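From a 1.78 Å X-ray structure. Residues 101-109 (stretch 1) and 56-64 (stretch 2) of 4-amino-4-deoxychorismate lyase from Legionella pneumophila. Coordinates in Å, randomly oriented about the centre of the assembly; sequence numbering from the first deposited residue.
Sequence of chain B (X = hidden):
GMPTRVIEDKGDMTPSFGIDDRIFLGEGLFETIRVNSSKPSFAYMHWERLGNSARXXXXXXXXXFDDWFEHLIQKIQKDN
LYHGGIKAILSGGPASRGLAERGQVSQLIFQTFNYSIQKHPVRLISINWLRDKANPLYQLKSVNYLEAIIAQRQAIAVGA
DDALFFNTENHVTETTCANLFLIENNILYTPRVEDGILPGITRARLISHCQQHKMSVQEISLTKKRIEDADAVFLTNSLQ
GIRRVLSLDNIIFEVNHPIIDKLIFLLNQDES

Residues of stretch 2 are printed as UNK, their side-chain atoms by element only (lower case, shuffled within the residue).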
# COMPACT_ATOMS: atom_id res chain seq x y z
N GLU B 101 3.11 -10.62 -12.84
CA GLU B 101 4.32 -11.39 -12.98
C GLU B 101 4.77 -11.88 -11.60
O GLU B 101 4.29 -11.42 -10.56
CB GLU B 101 5.43 -10.54 -13.63
CG GLU B 101 5.10 -10.18 -15.08
CD GLU B 101 5.04 -11.42 -15.96
OE1 GLU B 101 5.94 -12.27 -15.84
OE2 GLU B 101 4.10 -11.55 -16.77
N ARG B 102 5.71 -12.82 -11.61
CA ARG B 102 6.11 -13.52 -10.41
C ARG B 102 7.64 -13.47 -10.33
O ARG B 102 8.33 -13.77 -11.32
CB ARG B 102 5.56 -14.95 -10.55
CG ARG B 102 5.70 -15.89 -9.38
CD ARG B 102 4.52 -15.80 -8.41
NE ARG B 102 3.26 -16.42 -8.85
CZ ARG B 102 2.13 -16.38 -8.13
NH1 ARG B 102 2.07 -15.77 -6.93
NH2 ARG B 102 1.03 -16.97 -8.60
N GLY B 103 8.18 -13.07 -9.19
CA GLY B 103 9.63 -13.09 -9.00
C GLY B 103 10.03 -14.52 -8.71
O GLY B 103 9.48 -15.13 -7.80
N GLN B 104 10.96 -15.04 -9.49
CA GLN B 104 11.47 -16.40 -9.28
C GLN B 104 12.35 -16.47 -8.03
O GLN B 104 12.40 -17.53 -7.38
CB GLN B 104 12.33 -16.87 -10.47
CG GLN B 104 11.76 -16.53 -11.85
CD GLN B 104 11.81 -17.71 -12.82
OE1 GLN B 104 12.64 -17.74 -13.73
NE2 GLN B 104 10.92 -18.68 -12.61
N VAL B 105 13.06 -15.37 -7.72
CA VAL B 105 13.94 -15.31 -6.55
C VAL B 105 13.60 -14.08 -5.70
O VAL B 105 13.77 -12.93 -6.12
CB VAL B 105 15.45 -15.31 -6.94
CG1 VAL B 105 16.35 -15.28 -5.67
CG2 VAL B 105 15.78 -16.53 -7.83
N SER B 106 13.09 -14.34 -4.50
CA SER B 106 12.84 -13.29 -3.54
C SER B 106 14.16 -12.85 -2.88
O SER B 106 15.17 -13.57 -2.90
CB SER B 106 11.80 -13.72 -2.51
OG SER B 106 12.17 -14.92 -1.84
N GLN B 107 14.15 -11.63 -2.35
CA GLN B 107 15.35 -11.01 -1.84
C GLN B 107 15.04 -10.61 -0.41
O GLN B 107 13.97 -10.12 -0.12
CB GLN B 107 15.73 -9.80 -2.70
CG GLN B 107 15.63 -10.05 -4.22
CD GLN B 107 16.84 -10.75 -4.77
OE1 GLN B 107 17.97 -10.30 -4.55
NE2 GLN B 107 16.63 -11.87 -5.49
N LEU B 108 15.98 -10.85 0.47
CA LEU B 108 15.83 -10.52 1.86
C LEU B 108 16.96 -9.58 2.26
O LEU B 108 18.13 -9.83 1.91
CB LEU B 108 15.87 -11.81 2.64
CG LEU B 108 15.52 -11.91 4.11
CD1 LEU B 108 14.18 -11.20 4.45
CD2 LEU B 108 15.51 -13.38 4.47
N ILE B 109 16.62 -8.47 2.93
CA ILE B 109 17.60 -7.55 3.51
C ILE B 109 17.34 -7.40 5.02
O ILE B 109 16.19 -7.26 5.45
CB ILE B 109 17.60 -6.19 2.80
CG1 ILE B 109 18.13 -6.35 1.37
CG2 ILE B 109 18.44 -5.11 3.60
CD1 ILE B 109 18.10 -5.04 0.53
N UNK B 56 1.23 -17.03 1.36
CA UNK B 56 -0.06 -16.52 0.95
C UNK B 56 0.01 -15.66 -0.31
O UNK B 56 -0.92 -15.68 -1.11
c UNK B 56 -2.08 -15.26 1.81
n UNK B 56 -3.14 -13.18 2.45
c UNK B 56 -2.56 -14.32 2.86
c UNK B 56 -0.66 -15.70 2.07
o UNK B 56 -2.39 -14.59 4.05
N UNK B 57 1.09 -14.92 -0.46
CA UNK B 57 1.35 -14.06 -1.61
C UNK B 57 2.12 -14.76 -2.76
O UNK B 57 2.43 -14.13 -3.76
c UNK B 57 0.08 -11.40 -0.84
c UNK B 57 2.31 -10.60 0.09
c UNK B 57 1.42 -11.82 -0.23
c UNK B 57 2.14 -12.83 -1.17
N UNK B 58 2.48 -16.04 -2.58
CA UNK B 58 3.27 -16.76 -3.57
C UNK B 58 4.73 -16.35 -3.68
O UNK B 58 5.38 -16.67 -4.65
N UNK B 59 5.24 -15.64 -2.67
CA UNK B 59 6.62 -15.20 -2.66
C UNK B 59 7.44 -16.34 -2.03
O UNK B 59 7.16 -16.75 -0.91
c UNK B 59 6.80 -13.89 -1.85
c UNK B 59 8.25 -13.46 -1.86
c UNK B 59 5.89 -12.78 -2.40
c UNK B 59 5.89 -11.51 -1.53
N UNK B 60 8.46 -16.85 -2.73
CA UNK B 60 9.30 -17.84 -2.07
C UNK B 60 9.92 -17.32 -0.74
O UNK B 60 10.33 -16.13 -0.64
c UNK B 60 8.91 -16.51 -4.09
c UNK B 60 9.94 -17.55 -4.41
c UNK B 60 10.38 -18.19 -3.12
N UNK B 61 9.99 -18.20 0.25
CA UNK B 61 10.69 -17.94 1.47
C UNK B 61 11.45 -19.20 1.87
O UNK B 61 11.06 -19.89 2.81
c UNK B 61 9.70 -17.50 2.56
c UNK B 61 10.35 -16.94 3.81
c UNK B 61 10.12 -17.51 5.06
c UNK B 61 10.71 -17.01 6.22
c UNK B 61 11.16 -15.82 3.76
c UNK B 61 11.50 -15.88 6.16
c UNK B 61 11.75 -15.28 4.92
N UNK B 62 12.50 -19.51 1.12
CA UNK B 62 13.26 -20.74 1.28
C UNK B 62 14.51 -20.38 2.08
O UNK B 62 15.63 -20.39 1.56
c UNK B 62 11.90 -23.11 -0.32
c UNK B 62 12.51 -21.87 -0.90
o UNK B 62 12.58 -23.81 0.47
c UNK B 62 13.67 -21.32 -0.09
o UNK B 62 10.74 -23.38 -0.67
N UNK B 63 14.28 -20.01 3.34
CA UNK B 63 15.35 -19.79 4.30
C UNK B 63 14.92 -20.54 5.56
O UNK B 63 13.83 -20.32 6.06
c UNK B 63 14.38 -17.54 4.97
c UNK B 63 16.75 -18.13 5.58
c UNK B 63 17.26 -16.65 5.68
c UNK B 63 15.63 -18.30 4.54
N UNK B 64 15.79 -21.41 6.05
CA UNK B 64 15.43 -22.21 7.22
C UNK B 64 15.42 -21.31 8.45
O UNK B 64 16.02 -20.22 8.44
o UNK B 64 17.69 -22.85 7.76
c UNK B 64 16.42 -23.37 7.39

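Position 56 lies in a helix and carries three carbons in an unbranched chain, the third bearing one oxygen and one nitrogen. This is a carboxamide, extended with chi1 and chi2 both t, and it stays clear of stretch 1: Gln56. Position 57 has four carbons forked at the second, the pattern of leucine. Leu57 meets stretch 1 through its backbone, its O lying 3.6 Å from Arg102 NH1, at the edge of the guanidinium and near its plane.

Position 58 has no side-chain atoms and is therefore glycine. Gly58 is the first residue to leave helical geometry, with phi/psi of 72/16 in a Schellman motif, and positive phi by itself favours glycine. The site is also crowded: Gly58 CA is 3.7 Å from Arg102 NH1, and an ideal CB would fall 2.2 Å from that same NH1, a clash.

At position 59 four carbons fork at the first, one arm being two carbons long, which identifies isoleucine. Ile59 CG2 packs 3.6 Å from Ser106 CB. Position 60 has three carbons closing a ring onto the backbone N, so it is proline. The ring of Pro60 faces the loop before the strand, with CD 4.0 Å from Gly103 O and CG 3.9 Å from Gln104 O. Pro60 O accepts a 2.5 Å hydrogen bond from Ser106 OG.

Position 61 shows one carbon followed by a six-carbon ring without a hydroxyl, hence phenylalanine. Its CB points sideways, yet chi1 of -169° brings the ring nearer, and Phe61 CE1 lies 4.2 Å from Leu108 CD2. Position 62 bears three carbons, the third with two oxygens; this carboxylate, Glu62, is exposed and makes no contact with stretch 1.

Position 63 again has four carbons forked at the first with one longer arm, and its CB points toward stretch 1. Ile63 CD1 reaches to 3.9 Å from Leu108 CD2. Position 64 has one carbon and one oxygen: Ser64, the N-cap of a following helix, out of reach of stretch 1.

The contact buries 344 Å² in total and centres on Ser106 and Pro60, whose CA atoms are 5.9 Å apart. The short Ser106 OG to Pro60 O bond is the only hydrogen bond between the stretches. Ser106 and Leu108, alternate residues of the strand, both point toward stretch 2, whereas Gln107 between them points away; the serine thus fixes the backbone as the leucine packs against Phe61 and Ile63.

Stretch 2 56-64: QLGIPFEIS
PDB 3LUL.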